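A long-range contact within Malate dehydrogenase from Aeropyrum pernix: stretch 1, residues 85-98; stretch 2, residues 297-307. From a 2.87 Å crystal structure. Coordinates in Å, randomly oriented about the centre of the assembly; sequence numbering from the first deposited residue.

Stretch 1 (85-98) REQLLEANANTMAD
Stretch 2 297-307: KLVETLPPQLR

The two stretches, at least 209 residues apart in sequence where they touch, meet in a small apolar packing contact that buries 461 Å² in total and contains no hydrogen bond between them. After Arg85, stretch 1 is helical, and the helix runs on past Asp98, with Asn92 N to Leu88 O (2.9 Å) and Ala93 N to Leu89 O (2.8 Å) among its backbone bonds. Stretch 2 ends one helix, passes through Leu302 (phi/psi -87/164) and Pro303 (-77/140), and starts another at Pro304. Pro303 is the N-cap residue; its O accepts from Leu306 N at 2.8 Å.

Both chains advance in the same sense: CA atoms pair as Glu86 with Thr301 (8.1 Å), Glu90 with Leu302 (6.4 Å) and Ala93 with Leu306 (6.7 Å). Because they are spaced four apart on a helix, Leu89, Ala93 and Ala97 share one face, each with its CA-to-CB bond toward stretch 2.

Leu306 (chi1 m, chi2 t) is the knob, sitting among Glu90, Ala93, Asn94 and Ala97. Small alanines leave room for its branched end: Ala93 CB lies 3.6 Å from Leu306 CD1, and Ala97 CB lies 4.0 Å from Leu306 CD2. Asn94 (chi1 m) borders this pocket, its OD1 3.5 Å from Leu306 CD1.

Leu302 leaves its backbone sideways, but its end comes nearer. With chi1 at -97° and chi2 p, it places CD2 3.9 Å from Ala93 CB and CD1 a very tight 3.1 Å from Leu89 CG. Leu89 (t, p) is buried, and its CD2 also lies 3.6 Å from Leu298 O.

Charged and polar groups suit the more exposed margin. Glu86 (m, m) curls its OE2 to 3.1 Å from Thr301 CG2, while Thr301 OG1 (chi1 m) satisfies itself locally, donating to Lys297 O at 2.6 Å. Extended Glu90 (t, t) brings OE1 within 4.2 Å of Pro303 CG.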

# COMPACT_ATOMS: atom_id res chain seq x y z
N ARG B 85 -26.79 -9.00 28.56
CA ARG B 85 -25.84 -7.89 28.73
C ARG B 85 -24.88 -8.12 29.90
O ARG B 85 -23.66 -8.10 29.73
CB ARG B 85 -26.62 -6.57 28.94
CG ARG B 85 -25.75 -5.32 29.07
CD ARG B 85 -26.61 -4.06 28.90
NE ARG B 85 -27.38 -4.12 27.65
CZ ARG B 85 -28.20 -3.16 27.22
NH1 ARG B 85 -28.37 -2.05 27.94
NH2 ARG B 85 -28.86 -3.33 26.08
N GLU B 86 -25.43 -8.34 31.09
CA GLU B 86 -24.59 -8.59 32.26
C GLU B 86 -23.89 -9.95 32.12
O GLU B 86 -22.83 -10.16 32.70
CB GLU B 86 -25.44 -8.62 33.54
CG GLU B 86 -26.47 -7.51 33.67
CD GLU B 86 -25.86 -6.14 33.51
OE1 GLU B 86 -25.47 -5.79 32.37
OE2 GLU B 86 -25.78 -5.41 34.53
N GLN B 87 -24.49 -10.86 31.35
CA GLN B 87 -23.93 -12.21 31.17
C GLN B 87 -22.70 -12.21 30.25
O GLN B 87 -22.22 -13.26 29.80
CB GLN B 87 -25.00 -13.14 30.62
CG GLN B 87 -24.75 -14.64 30.80
CD GLN B 87 -26.03 -15.45 30.56
OE1 GLN B 87 -26.60 -15.42 29.46
NE2 GLN B 87 -26.50 -16.16 31.59
N LEU B 88 -22.20 -11.00 29.98
CA LEU B 88 -21.03 -10.80 29.15
C LEU B 88 -20.00 -10.08 30.05
O LEU B 88 -18.92 -10.60 30.32
CB LEU B 88 -21.40 -9.91 27.96
CG LEU B 88 -20.32 -9.65 26.92
CD1 LEU B 88 -20.34 -10.77 25.90
CD2 LEU B 88 -20.57 -8.31 26.24
N LEU B 89 -20.40 -8.90 30.51
CA LEU B 89 -19.63 -8.05 31.40
C LEU B 89 -18.74 -8.76 32.42
O LEU B 89 -17.52 -8.59 32.42
CB LEU B 89 -20.61 -7.13 32.15
CG LEU B 89 -20.11 -6.05 33.10
CD1 LEU B 89 -19.29 -5.02 32.33
CD2 LEU B 89 -21.31 -5.37 33.77
N GLU B 90 -19.32 -9.67 33.21
CA GLU B 90 -18.66 -10.33 34.33
C GLU B 90 -17.68 -11.34 33.76
O GLU B 90 -16.57 -11.51 34.27
CB GLU B 90 -19.71 -11.03 35.20
CG GLU B 90 -19.17 -11.61 36.50
CD GLU B 90 -20.28 -11.91 37.49
OE1 GLU B 90 -21.02 -10.96 37.83
OE2 GLU B 90 -20.40 -13.08 37.93
N ALA B 91 -18.10 -12.01 32.69
CA ALA B 91 -17.27 -12.99 32.01
C ALA B 91 -15.99 -12.32 31.48
O ALA B 91 -14.89 -12.71 31.86
CB ALA B 91 -18.05 -13.63 30.86
N ASN B 92 -16.15 -11.30 30.63
CA ASN B 92 -15.02 -10.58 30.05
C ASN B 92 -14.17 -9.84 31.09
O ASN B 92 -12.95 -9.67 30.91
CB ASN B 92 -15.51 -9.62 28.95
CG ASN B 92 -15.99 -10.37 27.70
OD1 ASN B 92 -15.47 -11.43 27.35
ND2 ASN B 92 -16.97 -9.81 27.01
N ALA B 93 -14.81 -9.42 32.18
CA ALA B 93 -14.11 -8.74 33.27
C ALA B 93 -13.11 -9.73 33.86
O ALA B 93 -11.97 -9.37 34.16
CB ALA B 93 -15.10 -8.29 34.34
N ASN B 94 -13.53 -10.98 34.02
CA ASN B 94 -12.63 -11.98 34.57
C ASN B 94 -11.48 -12.22 33.62
O ASN B 94 -10.33 -12.36 34.05
CB ASN B 94 -13.38 -13.29 34.81
CG ASN B 94 -14.31 -13.20 36.00
OD1 ASN B 94 -13.85 -13.12 37.15
ND2 ASN B 94 -15.61 -13.19 35.74
N THR B 95 -11.77 -12.25 32.34
CA THR B 95 -10.73 -12.45 31.35
C THR B 95 -9.70 -11.33 31.43
O THR B 95 -8.50 -11.59 31.51
CB THR B 95 -11.32 -12.48 29.95
OG1 THR B 95 -12.19 -13.61 29.84
CG2 THR B 95 -10.22 -12.58 28.91
N MET B 96 -10.18 -10.09 31.41
CA MET B 96 -9.29 -8.94 31.49
C MET B 96 -8.36 -9.05 32.71
O MET B 96 -7.15 -8.94 32.57
CB MET B 96 -10.12 -7.64 31.54
CG MET B 96 -11.01 -7.40 30.29
SD MET B 96 -10.10 -7.26 28.73
CE MET B 96 -10.07 -8.97 28.20
N ALA B 97 -8.93 -9.27 33.89
CA ALA B 97 -8.15 -9.40 35.11
C ALA B 97 -7.05 -10.43 34.93
O ALA B 97 -5.87 -10.17 35.15
CB ALA B 97 -9.04 -9.81 36.27
N ASP B 98 -7.46 -11.62 34.52
CA ASP B 98 -6.51 -12.69 34.34
C ASP B 98 -5.36 -12.29 33.41
O ASP B 98 -4.19 -12.54 33.71
CB ASP B 98 -7.21 -13.91 33.78
CG ASP B 98 -6.27 -15.04 33.59
OD1 ASP B 98 -5.90 -15.66 34.60
OD2 ASP B 98 -5.86 -15.28 32.43
N LYS B 297 -22.54 2.96 36.13
CA LYS B 297 -23.50 1.89 36.40
C LYS B 297 -22.89 0.54 36.05
O LYS B 297 -23.04 -0.44 36.78
CB LYS B 297 -24.77 2.13 35.56
CG LYS B 297 -25.69 0.93 35.46
CD LYS B 297 -26.89 1.04 36.37
CE LYS B 297 -27.87 2.09 35.87
NZ LYS B 297 -29.15 2.07 36.66
N LEU B 298 -22.16 0.31 34.85
CA LEU B 298 -21.47 -0.89 34.40
C LEU B 298 -20.37 -1.34 35.36
O LEU B 298 -20.24 -2.53 35.67
CB LEU B 298 -20.88 -0.63 33.03
CG LEU B 298 -21.74 -1.00 31.82
CD1 LEU B 298 -23.24 -0.63 32.02
CD2 LEU B 298 -21.12 -0.27 30.63
N VAL B 299 -19.61 -0.24 35.81
CA VAL B 299 -18.50 -0.56 36.71
C VAL B 299 -19.01 -1.09 38.05
O VAL B 299 -18.52 -2.09 38.57
CB VAL B 299 -17.61 0.68 36.92
CG1 VAL B 299 -16.55 0.42 37.96
CG2 VAL B 299 -16.97 1.06 35.60
N GLU B 300 -19.99 -0.39 38.61
CA GLU B 300 -20.59 -0.78 39.88
C GLU B 300 -21.20 -2.18 39.80
O GLU B 300 -21.15 -2.94 40.76
CB GLU B 300 -21.67 0.22 40.27
CG GLU B 300 -21.14 1.55 40.74
CD GLU B 300 -22.22 2.60 40.85
OE1 GLU B 300 -23.34 2.26 41.31
OE2 GLU B 300 -21.95 3.77 40.48
N THR B 301 -21.77 -2.51 38.66
CA THR B 301 -22.41 -3.81 38.49
C THR B 301 -21.42 -4.97 38.55
O THR B 301 -21.82 -6.13 38.48
CB THR B 301 -23.16 -3.88 37.15
OG1 THR B 301 -24.13 -2.82 37.10
CG2 THR B 301 -23.88 -5.20 37.01
N LEU B 302 -20.03 -4.72 38.58
CA LEU B 302 -18.99 -5.74 38.72
C LEU B 302 -18.68 -6.07 40.18
O LEU B 302 -19.02 -5.32 41.11
CB LEU B 302 -17.71 -5.28 38.03
CG LEU B 302 -17.38 -5.74 36.60
CD1 LEU B 302 -18.47 -5.41 35.62
CD2 LEU B 302 -16.16 -5.01 36.16
N PRO B 303 -18.01 -7.17 40.37
CA PRO B 303 -17.67 -7.58 41.73
C PRO B 303 -16.48 -6.74 42.23
O PRO B 303 -15.56 -6.46 41.46
CB PRO B 303 -17.30 -9.06 41.56
CG PRO B 303 -17.92 -9.45 40.21
CD PRO B 303 -17.65 -8.22 39.41
N PRO B 304 -16.49 -6.33 43.51
CA PRO B 304 -15.39 -5.51 44.04
C PRO B 304 -14.01 -6.09 43.71
O PRO B 304 -13.03 -5.36 43.60
CB PRO B 304 -15.67 -5.49 45.54
CG PRO B 304 -17.17 -5.58 45.60
CD PRO B 304 -17.45 -6.66 44.57
N GLN B 305 -13.96 -7.40 43.55
CA GLN B 305 -12.73 -8.11 43.22
C GLN B 305 -12.18 -7.64 41.88
O GLN B 305 -10.99 -7.39 41.74
CB GLN B 305 -13.00 -9.61 43.13
CG GLN B 305 -13.80 -10.17 44.28
CD GLN B 305 -14.57 -11.41 43.88
OE1 GLN B 305 -14.00 -12.37 43.35
NE2 GLN B 305 -15.88 -11.41 44.12
N LEU B 306 -13.07 -7.52 40.90
CA LEU B 306 -12.67 -7.13 39.56
C LEU B 306 -12.57 -5.63 39.31
O LEU B 306 -12.01 -5.21 38.30
CB LEU B 306 -13.63 -7.76 38.54
CG LEU B 306 -13.74 -9.29 38.64
CD1 LEU B 306 -14.75 -9.80 37.63
CD2 LEU B 306 -12.38 -9.93 38.39
N ARG B 307 -13.09 -4.82 40.22
CA ARG B 307 -13.01 -3.38 40.05
C ARG B 307 -12.23 -2.72 41.18
O ARG B 307 -11.85 -1.55 41.06
CB ARG B 307 -14.41 -2.77 39.94
CG ARG B 307 -15.23 -2.79 41.22
CD ARG B 307 -16.55 -2.07 41.01
NE ARG B 307 -17.16 -1.65 42.27
CZ ARG B 307 -17.98 -2.41 43.00
NH1 ARG B 307 -18.30 -3.63 42.60
NH2 ARG B 307 -18.46 -1.94 44.15